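Local coordinates for tryptophan halogenase (Shewanella frigidimarina, PDB 2PYX), which probably acts as a flavin-dependent tryptophan halogenase, a flavoprotein of the FAD-binding monooxygenase type, at residues V135-A138 with E139-S143. Sequence-based numbering, arbitrary orientation. Where two conformers were deposited one is given.
Sequences VSFA and EAVCS
Val141 lays its CG2 methyl over one face of the Phe137 ring, 4.1 Å from the ring centroid and shifted toward the rim, a CH-pi contact one helical turn apart. Its second methyl, CG1, meets the ring at CE1 (3.7 Å); with its CG anti to the backbone N (chi1 177°), the Phe137 ring comes back beside both methyls. At the N-terminus of this short helix, Ser136 is the N-cap: its OG accepts from Glu139 N at 3.0 Å, with an N-H...O angle of 156°. A water accepts from Ser136 N and donates to OE1 of the extended Glu139 side chain, closing a second link across the first turn, while Val135 CG2 lies 3.9 Å from Glu139 CB. With no hydroxyl at Ser136, as in an alanine, Glu139 N would probably lose its capping acceptor. In the same turn Ala140 N donates to Ser136 O, and at the far end Cys142 N donates to Ala138 O (3.0 Å), where Cys142 departs from helical geometry. Trp128, from helix 125-128, and Tyr467, from helix 462-471, both bring their rings against Phe137, and helix 484-507 packs on Ala140 through Phe494 and takes the Cys142 carbonyl through Asn497, so helix 137-141 is wedged among three helices.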
ATOM      1  N   VAL A 135      27.573 -10.384  -3.239  1.00 16.36           N
ATOM      2  CA  VAL A 135      26.245 -10.565  -3.796  1.00 15.78           C
ATOM      3  C   VAL A 135      25.249  -9.763  -2.950  1.00 12.97           C
ATOM      4  O   VAL A 135      25.429  -9.662  -1.746  1.00 15.94           O
ATOM      5  CB  VAL A 135      25.859 -12.068  -3.806  1.00 16.14           C
ATOM      6  CG1 VAL A 135      25.789 -12.662  -2.404  1.00 18.56           C
ATOM      7  CG2 VAL A 135      24.576 -12.328  -4.590  1.00 19.29           C
ATOM      8  N   SER A 136      24.233  -9.200  -3.601  1.00 13.49           N
ATOM      9  CA  SER A 136      23.196  -8.452  -2.882  1.00 12.84           C
ATOM     10  C   SER A 136      22.357  -9.381  -2.065  1.00 13.85           C
ATOM     11  O   SER A 136      22.163 -10.542  -2.397  1.00 12.80           O
ATOM     12  CB  SER A 136      22.312  -7.653  -3.824  1.00 14.27           C
ATOM     13  OG  SER A 136      21.533  -8.481  -4.663  1.00 14.95           O
ATOM     14  N   PHE A 137      21.819  -8.862  -0.964  1.00 12.71           N
ATOM     15  CA  PHE A 137      20.873  -9.616  -0.187  1.00 12.61           C
ATOM     16  C   PHE A 137      19.725 -10.131  -1.061  1.00 12.27           C
ATOM     17  O   PHE A 137      19.398 -11.311  -1.036  1.00 12.39           O
ATOM     18  CB  PHE A 137      20.358  -8.736   0.961  1.00 12.53           C
ATOM     19  CG  PHE A 137      19.303  -9.387   1.812  1.00 11.86           C
ATOM     20  CD1 PHE A 137      19.537 -10.575   2.493  1.00 12.06           C
ATOM     21  CD2 PHE A 137      18.051  -8.810   1.922  1.00 13.48           C
ATOM     22  CE1 PHE A 137      18.541 -11.158   3.275  1.00 12.98           C
ATOM     23  CE2 PHE A 137      17.069  -9.363   2.709  1.00 12.73           C
ATOM     24  CZ  PHE A 137      17.291 -10.548   3.369  1.00 12.75           C
ATOM     25  N   ALA A 138      19.116  -9.268  -1.848  1.00 10.48           N
ATOM     26  CA  ALA A 138      17.958  -9.692  -2.632  1.00 11.63           C
ATOM     27  C   ALA A 138      18.314 -10.770  -3.659  1.00 12.35           C
ATOM     28  O   ALA A 138      17.589 -11.758  -3.800  1.00 13.64           O
ATOM     29  CB  ALA A 138      17.293  -8.534  -3.320  1.00 11.49           C
ATOM     30  N   GLU A 139      19.447 -10.611  -4.332  1.00 12.11           N
ATOM     31  CA  GLU A 139      19.843 -11.706  -5.236  1.00 15.15           C
ATOM     32  C   GLU A 139      20.087 -13.024  -4.497  1.00 14.64           C
ATOM     33  O   GLU A 139      19.764 -14.099  -5.036  1.00 14.66           O
ATOM     34  CB  GLU A 139      21.067 -11.323  -6.038  1.00 16.40           C
ATOM     35  CG  GLU A 139      21.392 -12.400  -7.098  1.00 21.30           C
ATOM     36  CD  GLU A 139      22.514 -12.026  -8.044  1.00 29.17           C
ATOM     37  OE1 GLU A 139      22.813 -10.825  -8.217  1.00 23.01           O
ATOM     38  OE2 GLU A 139      23.108 -12.963  -8.620  1.00 37.80           O
ATOM     39  N   ALA A 140      20.670 -12.946  -3.296  1.00 12.64           N
ATOM     40  CA  ALA A 140      21.018 -14.135  -2.542  1.00 14.73           C
ATOM     41  C   ALA A 140      19.801 -14.913  -2.071  1.00 15.13           C
ATOM     42  O   ALA A 140      19.874 -16.144  -1.944  1.00 15.19           O
ATOM     43  CB  ALA A 140      21.899 -13.784  -1.358  1.00 15.41           C
ATOM     44  N   VAL A 141      18.674 -14.235  -1.788  1.00 13.00           N
ATOM     45  CA  VAL A 141      17.562 -14.873  -1.079  1.00 12.79           C
ATOM     46  C   VAL A 141      16.261 -14.927  -1.847  1.00 14.37           C
ATOM     47  O   VAL A 141      15.304 -15.527  -1.393  1.00 13.77           O
ATOM     48  CB  VAL A 141      17.268 -14.234   0.308  1.00 12.33           C
ATOM     49  CG1 VAL A 141      18.508 -14.194   1.176  1.00 16.41           C
ATOM     50  CG2 VAL A 141      16.686 -12.845   0.146  1.00 13.44           C
ATOM     51  N   CYS A 142      16.189 -14.291  -3.006  1.00 14.27           N
ATOM     52  CA  CYS A 142      14.959 -14.370  -3.770  0.50 14.14           C
ATOM     53  C   CYS A 142      15.275 -14.385  -5.245  1.00 15.82           C
ATOM     54  O   CYS A 142      16.412 -14.190  -5.653  1.00 17.03           O
ATOM     55  CB  CYS A 142      13.969 -13.232  -3.420  0.50 12.10           C
ATOM     56  SG  CYS A 142      14.319 -11.613  -4.226  0.50  9.51           S
ATOM     57  N   SER A 143      14.271 -14.734  -6.037  1.00 14.79           N
ATOM     58  CA  SER A 143      14.454 -14.767  -7.493  1.00 13.06           C
ATOM     59  C   SER A 143      13.994 -13.474  -8.151  1.00 15.53           C
ATOM     60  O   SER A 143      14.357 -13.176  -9.282  1.00 14.82           O
ATOM     61  CB  SER A 143      13.725 -15.973  -8.117  1.00 16.33           C
ATOM     62  OG  SER A 143      12.328 -15.893  -7.917  1.00 18.81           O
TER
HETATM   63  O   HOH W   1      24.383  -9.192  -6.461  1.00 24.07           O